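Local coordinates for extracellular solute-binding protein family 1 (PDB 5CI5) that probably captures sugars outside the membrane for uptake by an ABC transporter, and binds alpha-D-tagatose in the crystal, at residues Y321-E333 with P340-A352. Residues are numbered along the deposited sequence; the frame is centred on the assembly and turned at random. Where two conformers were deposited one is given.
Sequences YLTSFDVWMKWVE and PTRMDVCKKSKLA
Val345 fits as a knob into a hole formed by Phe325, Trp328, Met329 and Val332, where helix segments 325-333 and 343-348 cross at -39°, their axes 9.6 Å apart. Val345 CG2 meets Phe325 CD1 at 3.6 Å. On the buried flank Pro340 lies over one face of the Trp328 indole, in a CH-pi contact with Pro340 CA 3.7 Å from the six-membered ring centroid, while Val332 CG2 packs against Pro340 CG at 3.6 Å. Val332 CG1, anti to the backbone N (chi1 161°), meets Leu351 CD2 tip to tip. Arg342 NH1 donates in plane to a lone pair of Thr323 O (3.0 Å, 166°), just ahead of helix 325-335, and is also salt-bridged to Glu110. Arg342 NE and NH2 grip Asp344 side-on, one to each carboxylate oxygen. A leucine in place of Arg342 would probably leave Thr323 O and the Asp344 carboxylate without these donors. The outer side is looser: Lys348 brings CD only to 4.0 Å from Phe325 CZ, and its ammonium end turns away. Trp328 touches Tyr135 of the tagatose pocket and its side chain is about 10 Å from the sugar, consistent with a second-shell position in one lobe of the periplasmic-binding-protein fold.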
loop_
_atom_site.group_PDB
_atom_site.type_symbol
_atom_site.label_atom_id
_atom_site.label_comp_id
_atom_site.label_asym_id
_atom_site.label_seq_id
_atom_site.Cartn_x
_atom_site.Cartn_y
_atom_site.Cartn_z
ATOM N N TYR A 321 19.564 -8.097 -9.065
ATOM C CA TYR A 321 20.393 -7.011 -8.568
ATOM C C TYR A 321 19.592 -6.084 -7.647
ATOM O O TYR A 321 20.031 -5.743 -6.539
ATOM C CB TYR A 321 21.002 -6.216 -9.733
ATOM C CG TYR A 321 21.499 -4.840 -9.339
ATOM C CD1 TYR A 321 22.775 -4.643 -8.821
ATOM C CD2 TYR A 321 20.671 -3.730 -9.453
ATOM C CE1 TYR A 321 23.204 -3.357 -8.453
ATOM C CE2 TYR A 321 21.091 -2.462 -9.084
ATOM C CZ TYR A 321 22.349 -2.280 -8.587
ATOM O OH TYR A 321 22.748 -0.995 -8.213
ATOM N N LEU A 322 18.417 -5.673 -8.102
ATOM C CA LEU A 322 17.599 -4.751 -7.324
ATOM C C LEU A 322 17.182 -5.301 -5.962
ATOM O O LEU A 322 16.960 -4.531 -5.040
ATOM C CB LEU A 322 16.357 -4.355 -8.095
ATOM C CG LEU A 322 16.594 -3.457 -9.303
ATOM C CD1 LEU A 322 15.322 -3.252 -10.041
ATOM C CD2 LEU A 322 17.200 -2.106 -8.881
ATOM N N THR A 323 17.068 -6.622 -5.852
ATOM C CA THR A 323 16.617 -7.249 -4.622
ATOM C C THR A 323 17.790 -7.916 -3.902
ATOM O O THR A 323 17.579 -8.809 -3.092
ATOM C CB THR A 323 15.481 -8.263 -4.906
ATOM O OG1 THR A 323 14.636 -7.759 -5.952
ATOM C CG2 THR A 323 14.639 -8.474 -3.674
ATOM N N SER A 324 19.013 -7.456 -4.184
ATOM C CA SER A 324 20.207 -7.951 -3.500
ATOM C C SER A 324 20.415 -7.263 -2.156
ATOM O O SER A 324 19.888 -6.185 -1.883
ATOM C CB SER A 324 21.460 -7.758 -4.357
ATOM O OG SER A 324 21.748 -6.374 -4.502
ATOM N N PHE A 325 21.189 -7.920 -1.312
ATOM C CA PHE A 325 21.498 -7.405 0.006
ATOM C C PHE A 325 22.156 -6.024 -0.085
ATOM O O PHE A 325 21.734 -5.093 0.595
ATOM C CB PHE A 325 22.401 -8.412 0.725
ATOM C CG PHE A 325 22.775 -8.009 2.119
ATOM C CD1 PHE A 325 21.901 -8.181 3.175
ATOM C CD2 PHE A 325 24.009 -7.455 2.370
ATOM C CE1 PHE A 325 22.257 -7.809 4.467
ATOM C CE2 PHE A 325 24.368 -7.080 3.655
ATOM C CZ PHE A 325 23.483 -7.269 4.699
ATOM N N ASP A 326 23.199 -5.881 -0.908
ATOM C CA ASP A 326 23.944 -4.620 -0.927
ATOM C C ASP A 326 23.057 -3.457 -1.357
ATOM O O ASP A 326 23.130 -2.377 -0.777
ATOM C CB ASP A 326 25.167 -4.698 -1.836
ATOM C CG ASP A 326 26.267 -5.572 -1.258
ATOM O OD1 ASP A 326 26.256 -5.815 -0.036
ATOM O OD2 ASP A 326 27.164 -5.985 -2.028
ATOM N N VAL A 327 22.215 -3.690 -2.365
ATOM C CA VAL A 327 21.353 -2.631 -2.889
ATOM C C VAL A 327 20.347 -2.216 -1.835
ATOM O O VAL A 327 20.149 -1.020 -1.606
ATOM C CB VAL A 327 20.638 -3.071 -4.202
ATOM C CG1 VAL A 327 19.516 -2.125 -4.575
ATOM C CG2 VAL A 327 21.656 -3.159 -5.333
ATOM N N TRP A 328 19.726 -3.187 -1.166
ATOM C CA TRP A 328 18.703 -2.834 -0.196
ATOM C C TRP A 328 19.321 -2.242 1.072
ATOM O O TRP A 328 18.732 -1.358 1.667
ATOM C CB TRP A 328 17.801 -4.023 0.132
ATOM C CG TRP A 328 16.470 -3.821 -0.490
ATOM C CD1 TRP A 328 15.976 -4.453 -1.612
ATOM C CD2 TRP A 328 15.464 -2.892 -0.083
ATOM N NE1 TRP A 328 14.714 -3.982 -1.897
ATOM C CE2 TRP A 328 14.379 -3.025 -0.976
ATOM C CE3 TRP A 328 15.366 -1.973 0.953
ATOM C CZ2 TRP A 328 13.212 -2.269 -0.854
ATOM C CZ3 TRP A 328 14.204 -1.231 1.076
ATOM C CH2 TRP A 328 13.154 -1.372 0.161
HETATM N N MSE A 329 20.507 -2.709 1.474
HETATM C CA MSE A 329 21.190 -2.085 2.603
HETATM C C MSE A 329 21.442 -0.601 2.323
HETATM O O MSE A 329 21.194 0.264 3.170
HETATM C CB MSE A 329 22.511 -2.793 2.913
HETATM C CG MSE A 329 22.340 -4.012 3.774
HETATM SE SE MSE A 329 21.768 -3.566 5.598
HETATM C CE MSE A 329 23.518 -3.392 6.423
ATOM N N LYS A 330 21.933 -0.300 1.131
ATOM C CA LYS A 330 22.199 1.074 0.767
ATOM C C LYS A 330 20.927 1.900 0.700
ATOM O O LYS A 330 20.887 3.048 1.164
ATOM C CB LYS A 330 22.949 1.124 -0.565
ATOM C CG LYS A 330 23.343 2.536 -0.988
ATOM C CD LYS A 330 24.266 2.500 -2.178
ATOM C CE LYS A 330 24.708 3.896 -2.597
ATOM N NZ LYS A 330 25.615 3.839 -3.790
ATOM N N TRP A 331 19.886 1.324 0.131
ATOM C CA TRP A 331 18.595 2.004 0.064
ATOM C C TRP A 331 18.083 2.388 1.452
ATOM O O TRP A 331 17.720 3.535 1.692
ATOM C CB TRP A 331 17.566 1.121 -0.651
ATOM C CG TRP A 331 16.324 1.865 -0.921
ATOM C CD1 TRP A 331 15.396 2.259 -0.004
ATOM C CD2 TRP A 331 15.872 2.332 -2.186
ATOM N NE1 TRP A 331 14.377 2.948 -0.624
ATOM C CE2 TRP A 331 14.650 3.011 -1.966
ATOM C CE3 TRP A 331 16.369 2.231 -3.488
ATOM C CZ2 TRP A 331 13.916 3.582 -3.003
ATOM C CZ3 TRP A 331 15.639 2.804 -4.518
ATOM C CH2 TRP A 331 14.431 3.480 -4.263
ATOM N N VAL A 332 18.066 1.441 2.383
ATOM C CA VAL A 332 17.612 1.728 3.743
ATOM C C VAL A 332 18.482 2.760 4.443
ATOM O O VAL A 332 17.968 3.635 5.157
ATOM C CB VAL A 332 17.585 0.448 4.597
ATOM C CG1 VAL A 332 17.577 0.784 6.113
ATOM C CG2 VAL A 332 16.397 -0.345 4.211
ATOM N N GLU A 333 19.795 2.635 4.271
ATOM C CA GLU A 333 20.748 3.571 4.874
ATOM C C GLU A 333 20.415 4.985 4.457
ATOM O O GLU A 333 20.427 5.910 5.271
ATOM C CB GLU A 333 22.201 3.241 4.466
ATOM C CG GLU A 333 23.152 4.473 4.328
ATOM C CD GLU A 333 24.532 4.148 3.714
ATOM O OE1 GLU A 333 24.642 3.262 2.828
ATOM O OE2 GLU A 333 25.520 4.804 4.117
ATOM N N PRO A 340 12.241 -3.359 3.509
ATOM C CA PRO A 340 12.804 -4.370 2.619
ATOM C C PRO A 340 11.992 -5.654 2.685
ATOM O O PRO A 340 11.542 -6.032 3.767
ATOM C CB PRO A 340 14.227 -4.612 3.171
ATOM C CG PRO A 340 14.529 -3.427 4.100
ATOM C CD PRO A 340 13.203 -2.884 4.531
ATOM N N THR A 341 11.816 -6.315 1.549
ATOM C CA THR A 341 11.278 -7.673 1.535
ATOM C C THR A 341 12.294 -8.706 2.042
ATOM O O THR A 341 11.900 -9.815 2.344
ATOM C CB THR A 341 10.828 -8.082 0.139
ATOM O OG1 THR A 341 11.932 -7.997 -0.775
ATOM C CG2 THR A 341 9.700 -7.170 -0.309
ATOM N N ARG A 342 13.574 -8.335 2.126
ATOM C CA ARG A 342 14.617 -9.221 2.668
ATOM C C ARG A 342 14.736 -9.117 4.195
ATOM O O ARG A 342 14.959 -8.036 4.738
ATOM C CB ARG A 342 15.985 -8.897 2.078
ATOM C CG ARG A 342 16.155 -9.101 0.564
ATOM C CD ARG A 342 17.577 -8.729 0.158
ATOM N NE ARG A 342 18.511 -9.728 0.693
ATOM C CZ ARG A 342 19.119 -10.681 0.003
ATOM N NH1 ARG A 342 18.967 -10.800 -1.311
ATOM N NH2 ARG A 342 19.908 -11.534 0.650
HETATM N N MSE A 343 14.650 -10.265 4.857
HETATM C CA MSE A 343 14.765 -10.363 6.309
HETATM C C MSE A 343 16.152 -9.926 6.774
HETATM O O MSE A 343 16.263 -9.154 7.727
HETATM C CB MSE A 343 14.486 -11.785 6.777
HETATM C CG MSE A 343 13.048 -12.159 6.649
HETATM SE SE MSE A 343 12.629 -13.829 7.532
HETATM C CE MSE A 343 13.459 -15.006 6.252
ATOM N N ASP A 344 17.199 -10.391 6.089
ATOM C CA ASP A 344 18.554 -10.061 6.538
ATOM C C ASP A 344 18.793 -8.542 6.519
ATOM O O ASP A 344 19.381 -8.026 7.456
ATOM C CB ASP A 344 19.632 -10.810 5.745
ATOM C CG ASP A 344 19.500 -10.700 4.220
ATOM O OD1 ASP A 344 18.665 -9.921 3.689
ATOM O OD2 ASP A 344 20.291 -11.415 3.544
ATOM N N VAL A 345 18.296 -7.809 5.519
ATOM C CA VAL A 345 18.437 -6.356 5.538
ATOM C C VAL A 345 17.648 -5.704 6.674
ATOM O O VAL A 345 18.135 -4.759 7.331
ATOM C CB VAL A 345 18.004 -5.753 4.188
ATOM C CG1 VAL A 345 18.070 -4.263 4.212
ATOM C CG2 VAL A 345 18.888 -6.281 3.082
ATOM N N CYS A 346 16.426 -6.182 6.901
ATOM C CA CYS A 346 15.615 -5.656 7.988
ATOM C C CYS A 346 16.323 -5.825 9.329
ATOM O O CYS A 346 16.256 -4.948 10.184
ATOM C CB CYS A 346 14.261 -6.357 8.034
ATOM S SG CYS A 346 13.116 -5.864 6.691
ATOM N N LYS A 347 17.012 -6.951 9.489
ATOM C CA LYS A 347 17.578 -7.344 10.769
ATOM C C LYS A 347 18.953 -6.723 10.973
ATOM O O LYS A 347 19.347 -6.429 12.109
ATOM C CB LYS A 347 17.680 -8.866 10.869
ATOM C CG LYS A 347 16.330 -9.587 10.919
ATOM C CD LYS A 347 16.498 -11.058 10.619
ATOM C CE LYS A 347 15.151 -11.782 10.548
ATOM N NZ LYS A 347 15.373 -13.230 10.225
ATOM N N LYS A 348 19.681 -6.548 9.878
ATOM C CA LYS A 348 21.084 -6.127 9.946
ATOM C C LYS A 348 21.234 -4.630 9.774
ATOM O O LYS A 348 22.255 -4.079 10.170
ATOM C CB LYS A 348 21.925 -6.850 8.907
ATOM C CG LYS A 348 22.082 -8.349 9.214
ATOM C CD LYS A 348 23.052 -9.016 8.261
ATOM C CE LYS A 348 23.225 -10.494 8.547
ATOM N NZ LYS A 348 23.414 -10.773 9.996
ATOM N N SER A 349 20.225 -3.979 9.185
ATOM C CA SER A 349 20.234 -2.529 9.048
ATOM C C SER A 349 19.939 -1.891 10.396
ATOM O O SER A 349 19.668 -2.579 11.382
ATOM C CB SER A 349 19.211 -2.048 8.015
ATOM O OG SER A 349 17.889 -2.229 8.506
ATOM N N LYS A 350 19.989 -0.571 10.441
ATOM C CA LYS A 350 19.750 0.091 11.711
ATOM C C LYS A 350 18.267 0.429 11.888
ATOM O O LYS A 350 17.918 1.148 12.807
ATOM C CB LYS A 350 20.616 1.345 11.826
ATOM C CG LYS A 350 22.123 1.103 11.571
ATOM C CD LYS A 350 22.814 0.390 12.722
ATOM C CE LYS A 350 24.344 0.563 12.650
ATOM N NZ LYS A 350 24.964 -0.252 11.571
ATOM N N LEU A 351 17.394 -0.121 11.042
ATOM C CA LEU A 351 15.961 0.138 11.180
ATOM C C LEU A 351 15.439 -0.113 12.599
ATOM O O LEU A 351 14.769 0.742 13.167
ATOM C CB LEU A 351 15.160 -0.695 10.178
ATOM C CG LEU A 351 15.319 -0.240 8.722
ATOM C CD1 LEU A 351 14.422 -1.056 7.821
ATOM C CD2 LEU A 351 15.007 1.243 8.522
ATOM N N ALA A 352 15.780 -1.248 13.185
ATOM C CA ALA A 352 15.337 -1.573 14.548
ATOM C C ALA A 352 15.719 -0.558 15.651
ATOM O O ALA A 352 15.102 -0.557 16.720
ATOM C CB ALA A 352 15.865 -2.934 14.935
#